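Local atomic coordinates of 2,3-bisphosphoglycerate-independent phosphoglycerate mutase (Pyrococcus horikoshii, PDB entry 2ZKT), a protein that probably catalyses the interconversion of 2-phosphoglycerate and 3-phosphoglycerate in glycolysis, as a metal-dependent mutase that needs no 2,3-bisphosphoglycerate. Residues D305-K316 against H347-H356. Sequence-based numbering, arbitrary orientation.
With ZN (zinc ion), chain H; ZN (zinc ion), chain G.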
ATOM      1  N   ASP B 305      -3.480  -4.981  14.598  1.00 52.98           N
ATOM      2  CA  ASP B 305      -4.549  -4.697  15.550  1.00 52.89           C
ATOM      3  C   ASP B 305      -4.227  -3.586  16.547  1.00 51.82           C
ATOM      4  O   ASP B 305      -5.134  -2.863  16.995  1.00 51.13           O
ATOM      5  CB  ASP B 305      -4.929  -5.970  16.306  1.00 53.88           C
ATOM      6  CG  ASP B 305      -6.083  -5.750  17.269  1.00 57.99           C
ATOM      7  OD1 ASP B 305      -7.187  -5.357  16.812  1.00 54.31           O
ATOM      8  OD2 ASP B 305      -5.878  -5.970  18.488  1.00 63.20           O
ATOM      9  N   ALA B 306      -2.946  -3.438  16.899  1.00 52.05           N
ATOM     10  CA  ALA B 306      -2.549  -2.393  17.850  1.00 51.27           C
ATOM     11  C   ALA B 306      -2.711  -0.997  17.233  1.00 51.73           C
ATOM     12  O   ALA B 306      -3.186  -0.064  17.893  1.00 50.59           O
ATOM     13  CB  ALA B 306      -1.111  -2.604  18.296  1.00 51.43           C
ATOM     14  N   ALA B 307      -2.325  -0.855  15.965  1.00 50.58           N
ATOM     15  CA  ALA B 307      -2.433   0.440  15.295  1.00 51.09           C
ATOM     16  C   ALA B 307      -3.896   0.884  15.272  1.00 51.67           C
ATOM     17  O   ALA B 307      -4.198   2.082  15.387  1.00 51.80           O
ATOM     18  CB  ALA B 307      -1.883   0.348  13.884  1.00 50.89           C
ATOM     19  N   GLY B 308      -4.797  -0.098  15.131  1.00 50.89           N
ATOM     20  CA  GLY B 308      -6.226   0.193  15.105  1.00 50.28           C
ATOM     21  C   GLY B 308      -6.701   0.662  16.472  1.00 50.36           C
ATOM     22  O   GLY B 308      -7.477   1.611  16.582  1.00 49.19           O
ATOM     23  N   HIS B 309      -6.238  -0.006  17.525  1.00 52.09           N
ATOM     24  CA  HIS B 309      -6.622   0.373  18.878  1.00 54.15           C
ATOM     25  C   HIS B 309      -6.117   1.784  19.205  1.00 54.96           C
ATOM     26  O   HIS B 309      -6.772   2.522  19.946  1.00 55.93           O
ATOM     27  CB  HIS B 309      -6.060  -0.630  19.892  1.00 54.60           C
ATOM     28  CG  HIS B 309      -6.964  -1.801  20.157  1.00 57.26           C
ATOM     29  ND1 HIS B 309      -8.168  -1.676  20.827  1.00 60.51           N
ATOM     30  CD2 HIS B 309      -6.840  -3.116  19.842  1.00 56.91           C
ATOM     31  CE1 HIS B 309      -8.747  -2.866  20.915  1.00 62.39           C
ATOM     32  NE2 HIS B 309      -7.962  -3.757  20.324  1.00 61.37           N
ATOM     33  N   ASP B 310      -4.966   2.162  18.641  1.00 55.94           N
ATOM     34  CA  ASP B 310      -4.398   3.492  18.895  1.00 58.29           C
ATOM     35  C   ASP B 310      -4.782   4.610  17.906  1.00 57.43           C
ATOM     36  O   ASP B 310      -4.275   5.729  18.011  1.00 56.99           O
ATOM     37  CB  ASP B 310      -2.870   3.402  18.983  1.00 59.50           C
ATOM     38  CG  ASP B 310      -2.406   2.579  20.167  1.00 65.30           C
ATOM     39  OD1 ASP B 310      -2.858   2.863  21.302  1.00 71.12           O
ATOM     40  OD2 ASP B 310      -1.588   1.649  19.965  1.00 71.75           O
ATOM     41  N   ASN B 311      -5.671   4.309  16.954  1.00 57.44           N
ATOM     42  CA  ASN B 311      -6.123   5.299  15.967  1.00 57.19           C
ATOM     43  C   ASN B 311      -4.966   5.875  15.140  1.00 57.32           C
ATOM     44  O   ASN B 311      -4.781   7.100  15.063  1.00 56.68           O
ATOM     45  CB  ASN B 311      -6.861   6.446  16.668  1.00 58.10           C
ATOM     46  CG  ASN B 311      -7.668   7.295  15.702  1.00 61.25           C
ATOM     47  OD1 ASN B 311      -8.732   7.813  16.047  1.00 68.08           O
ATOM     48  ND2 ASN B 311      -7.168   7.434  14.479  1.00 63.63           N
ATOM     49  N   LYS B 312      -4.198   4.981  14.515  1.00 56.50           N
ATOM     50  CA  LYS B 312      -3.054   5.367  13.688  1.00 55.87           C
ATOM     51  C   LYS B 312      -3.175   4.676  12.316  1.00 53.42           C
ATOM     52  O   LYS B 312      -2.519   3.655  12.051  1.00 51.06           O
ATOM     53  CB  LYS B 312      -1.757   4.954  14.397  1.00 56.33           C
ATOM     54  CG  LYS B 312      -1.588   5.615  15.766  1.00 58.65           C
ATOM     55  CD  LYS B 312      -0.351   5.122  16.510  1.00 60.75           C
ATOM     56  CE  LYS B 312      -0.484   3.655  16.918  1.00 68.29           C
ATOM     57  NZ  LYS B 312       0.604   3.211  17.850  1.00 71.34           N
ATOM     58  N   PRO B 313      -4.029   5.237  11.430  1.00 52.45           N
ATOM     59  CA  PRO B 313      -4.321   4.763  10.065  1.00 51.51           C
ATOM     60  C   PRO B 313      -3.096   4.503   9.190  1.00 50.36           C
ATOM     61  O   PRO B 313      -2.982   3.445   8.557  1.00 48.38           O
ATOM     62  CB  PRO B 313      -5.197   5.886   9.490  1.00 51.83           C
ATOM     63  CG  PRO B 313      -5.916   6.381  10.688  1.00 52.65           C
ATOM     64  CD  PRO B 313      -4.813   6.454  11.724  1.00 52.23           C
ATOM     65  N   LYS B 314      -2.194   5.482   9.150  1.00 49.47           N
ATOM     66  CA  LYS B 314      -0.977   5.373   8.344  1.00 50.19           C
ATOM     67  C   LYS B 314      -0.121   4.222   8.877  1.00 48.85           C
ATOM     68  O   LYS B 314       0.365   3.380   8.112  1.00 49.21           O
ATOM     69  CB  LYS B 314      -0.189   6.685   8.418  1.00 52.02           C
ATOM     70  CG  LYS B 314      -0.940   7.921   7.923  1.00 55.27           C
ATOM     71  CD  LYS B 314      -0.596   8.241   6.472  1.00 63.63           C
ATOM     72  CE  LYS B 314      -1.086   9.635   6.083  1.00 66.71           C
ATOM     73  NZ  LYS B 314      -0.679   9.994   4.692  1.00 69.41           N
ATOM     74  N   LEU B 315       0.066   4.193  10.197  1.00 48.50           N
ATOM     75  CA  LEU B 315       0.863   3.142  10.821  1.00 48.12           C
ATOM     76  C   LEU B 315       0.262   1.776  10.505  1.00 48.00           C
ATOM     77  O   LEU B 315       0.988   0.845  10.125  1.00 47.71           O
ATOM     78  CB  LEU B 315       0.916   3.340  12.345  1.00 47.54           C
ATOM     79  CG  LEU B 315       1.623   2.215  13.118  1.00 47.51           C
ATOM     80  CD1 LEU B 315       3.028   2.013  12.545  1.00 49.55           C
ATOM     81  CD2 LEU B 315       1.689   2.557  14.608  1.00 48.63           C
ATOM     82  N   LYS B 316      -1.061   1.656  10.661  1.00 47.16           N
ATOM     83  CA  LYS B 316      -1.744   0.390  10.385  1.00 47.57           C
ATOM     84  C   LYS B 316      -1.506   0.003   8.925  1.00 46.95           C
ATOM     85  O   LYS B 316      -1.179  -1.146   8.626  1.00 46.25           O
ATOM     86  CB  LYS B 316      -3.251   0.507  10.670  1.00 46.69           C
ATOM     87  CG  LYS B 316      -4.040  -0.782  10.433  1.00 47.95           C
ATOM     88  CD  LYS B 316      -5.485  -0.630  10.935  1.00 47.93           C
ATOM     89  CE  LYS B 316      -6.323  -1.874  10.653  1.00 47.09           C
ATOM     90  NZ  LYS B 316      -7.679  -1.771  11.264  1.00 43.80           N
ATOM     91  N   HIS B 347     -11.208 -10.153  12.924  1.00 44.21           N
ATOM     92  CA  HIS B 347     -12.249  -9.151  13.147  1.00 44.50           C
ATOM     93  C   HIS B 347     -11.812  -7.757  12.665  1.00 44.55           C
ATOM     94  O   HIS B 347     -10.678  -7.534  12.251  1.00 42.72           O
ATOM     95  CB  HIS B 347     -12.578  -9.121  14.646  1.00 44.76           C
ATOM     96  CG  HIS B 347     -11.367  -8.670  15.426  1.00 49.27           C
ATOM     97  ND1 HIS B 347     -10.902  -7.395  15.405  1.00 53.49           N
ATOM     98  CD2 HIS B 347     -10.567  -9.422  16.296  1.00 51.99           C
ATOM     99  CE1 HIS B 347      -9.848  -7.379  16.247  1.00 51.69           C
ATOM    100  NE2 HIS B 347      -9.623  -8.580  16.793  1.00 58.05           N
ATOM    101  N   SER B 348     -12.775  -6.811  12.685  1.00 43.98           N
ATOM    102  CA  SER B 348     -12.455  -5.425  12.334  1.00 43.15           C
ATOM    103  C   SER B 348     -12.055  -4.613  13.569  1.00 43.47           C
ATOM    104  O   SER B 348     -12.592  -4.785  14.659  1.00 44.26           O
ATOM    105  CB  SER B 348     -13.693  -4.794  11.693  1.00 44.36           C
ATOM    106  OG  SER B 348     -13.811  -5.282  10.351  1.00 43.81           O
ATOM    107  N   THR B 349     -11.093  -3.708  13.390  1.00 42.01           N
ATOM    108  CA  THR B 349     -10.674  -2.813  14.464  1.00 42.09           C
ATOM    109  C   THR B 349     -10.441  -1.462  13.826  1.00 41.46           C
ATOM    110  O   THR B 349      -9.303  -1.074  13.571  1.00 41.37           O
ATOM    111  CB  THR B 349      -9.374  -3.273  15.149  1.00 41.60           C
ATOM    112  OG1 THR B 349      -9.575  -4.575  15.723  1.00 41.67           O
ATOM    113  CG2 THR B 349      -8.994  -2.291  16.276  1.00 38.04           C
ATOM    114  N   PRO B 350     -11.528  -0.733  13.542  1.00 41.47           N
ATOM    115  CA  PRO B 350     -11.475   0.601  12.915  1.00 43.22           C
ATOM    116  C   PRO B 350     -10.671   1.587  13.765  1.00 45.19           C
ATOM    117  O   PRO B 350     -10.787   1.596  14.995  1.00 45.24           O
ATOM    118  CB  PRO B 350     -12.954   1.008  12.827  1.00 43.18           C
ATOM    119  CG  PRO B 350     -13.709  -0.294  12.894  1.00 40.89           C
ATOM    120  CD  PRO B 350     -12.917  -1.098  13.890  1.00 40.82           C
ATOM    121  N   CYS B 351      -9.853   2.410  13.114  1.00 47.33           N
ATOM    122  CA  CYS B 351      -9.063   3.403  13.832  1.00 49.29           C
ATOM    123  C   CYS B 351     -10.006   4.415  14.508  1.00 51.39           C
ATOM    124  O   CYS B 351      -9.761   4.840  15.641  1.00 52.93           O
ATOM    125  CB  CYS B 351      -8.108   4.113  12.862  1.00 48.89           C
ATOM    126  SG  CYS B 351      -6.743   3.055  12.267  1.00 56.31           S
ATOM    127  N   GLU B 352     -11.096   4.776  13.828  1.00 52.97           N
ATOM    128  CA  GLU B 352     -12.055   5.730  14.394  1.00 54.98           C
ATOM    129  C   GLU B 352     -12.798   5.159  15.613  1.00 54.10           C
ATOM    130  O   GLU B 352     -13.420   5.911  16.374  1.00 55.36           O
ATOM    131  CB  GLU B 352     -13.093   6.169  13.343  1.00 55.11           C
ATOM    132  CG  GLU B 352     -14.176   5.125  13.033  1.00 57.16           C
ATOM    133  CD  GLU B 352     -15.396   5.717  12.321  1.00 57.52           C
ATOM    134  OE1 GLU B 352     -15.231   6.321  11.229  1.00 61.70           O
ATOM    135  OE2 GLU B 352     -16.522   5.575  12.855  1.00 59.43           O
ATOM    136  N   VAL B 353     -12.752   3.839  15.791  1.00 53.59           N
ATOM    137  CA  VAL B 353     -13.439   3.205  16.927  1.00 51.87           C
ATOM    138  C   VAL B 353     -12.465   2.882  18.069  1.00 52.41           C
ATOM    139  O   VAL B 353     -12.859   2.853  19.237  1.00 52.51           O
ATOM    140  CB  VAL B 353     -14.167   1.895  16.489  1.00 51.78           C
ATOM    141  CG1 VAL B 353     -14.944   1.289  17.673  1.00 44.82           C
ATOM    142  CG2 VAL B 353     -15.112   2.187  15.339  1.00 48.19           C
ATOM    143  N   MET B 354     -11.196   2.643  17.720  1.00 52.30           N
ATOM    144  CA  MET B 354     -10.152   2.332  18.703  1.00 54.56           C
ATOM    145  C   MET B 354     -10.450   1.067  19.513  1.00 53.69           C
ATOM    146  O   MET B 354     -10.038   0.928  20.674  1.00 53.64           O
ATOM    147  CB  MET B 354      -9.944   3.532  19.653  1.00 53.44           C
ATOM    148  CG  MET B 354      -9.337   4.760  18.963  1.00 52.60           C
ATOM    149  SD  MET B 354      -9.070   6.186  20.063  1.00 60.85           S
ATOM    150  CE  MET B 354      -7.498   5.709  20.877  1.00 54.83           C
ATOM    151  N   ASN B 355     -11.170   0.140  18.879  1.00 53.72           N
ATOM    152  CA  ASN B 355     -11.532  -1.129  19.496  1.00 53.84           C
ATOM    153  C   ASN B 355     -12.218  -1.973  18.428  1.00 52.17           C
ATOM    154  O   ASN B 355     -12.526  -1.475  17.345  1.00 53.20           O
ATOM    155  CB  ASN B 355     -12.486  -0.908  20.674  1.00 55.56           C
ATOM    156  CG  ASN B 355     -12.301  -1.946  21.772  1.00 60.18           C
ATOM    157  OD1 ASN B 355     -12.289  -3.162  21.515  1.00 59.78           O
ATOM    158  ND2 ASN B 355     -12.156  -1.472  23.009  1.00 61.41           N
ATOM    159  N   HIS B 356     -12.454  -3.248  18.731  1.00 50.21           N
ATOM    160  CA  HIS B 356     -13.098  -4.158  17.787  1.00 46.40           C
ATOM    161  C   HIS B 356     -14.493  -3.665  17.400  1.00 46.10           C
ATOM    162  O   HIS B 356     -15.254  -3.196  18.251  1.00 46.72           O
ATOM    163  CB  HIS B 356     -13.233  -5.553  18.406  1.00 45.34           C
ATOM    164  CG  HIS B 356     -11.930  -6.166  18.821  1.00 46.99           C
ATOM    165  ND1 HIS B 356     -11.825  -7.485  19.236  1.00 47.67           N
ATOM    166  CD2 HIS B 356     -10.677  -5.644  18.899  1.00 44.70           C
ATOM    167  CE1 HIS B 356     -10.564  -7.747  19.552  1.00 37.44           C
ATOM    168  NE2 HIS B 356      -9.848  -6.648  19.356  1.00 44.77           N
TER
HETATM  169 ZN    ZN H 415      -7.669  -6.008  19.529  1.00 61.72          ZN
HETATM  170 ZN    ZN G 414      -7.716  -9.989  17.362  1.00 55.00          ZN
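The imidazole of His309 carries CG2 of Thr349 over one face, offset toward the rim, and has NE2 of His356 at its edge; the two rings meet rim to rim with planes 46° apart. CE1 of His347 lies over the centre of the His356 ring. Both rim nitrogens turn to the zinc ion of chain H, His309 NE2 at 2.4 Å and His356 NE2 at 2.3 Å. OD2 of Asp305 completes its protein ligands at 2.1 Å. The Asp305 carboxylate stands steeply against the His356 ring, 70° between planes, and its CG, anti to the backbone N (chi1 -177°), brings OD1 to the edge of His347, near that ring's plane. His309 is further steadied by a bent hydrogen bond, with ND1 standing above the plane of the carbonyl it meets, 3.2 Å from Met354 O, while Ala58 O accepts from ND1 of His356. The contact thus supplies all three protein ligands of one zinc but only His347 of the other, that of chain G, which Asp13, Ser60 and Asp346 also bind; the pair is the two-metal centre of the alkaline phosphatase superfamily. Away from the metals, Gly308 CA lies close to Thr349 O (3.7 Å), and Gly308 O receives a nearly straight CA-H...O contact from Met354 CA. Helix 303-309 ends in a Schellman motif, with Asn311 at positive phi. Cys351 SG packs against Pro313 CG (3.8 Å). Asn311 CB lies alongside Met354 CG (3.8 Å), and its amide rests against Cys351, ND2 3.8 Å from Cys351 CB. A glycine here would probably open a gap beside Met354 CG and take the amide away from Cys351. The extended Lys316 passes Cys351 SG; its ammonium group is salt-bridged to Asp17 and gives Thr349 O only a weak hydrogen bond.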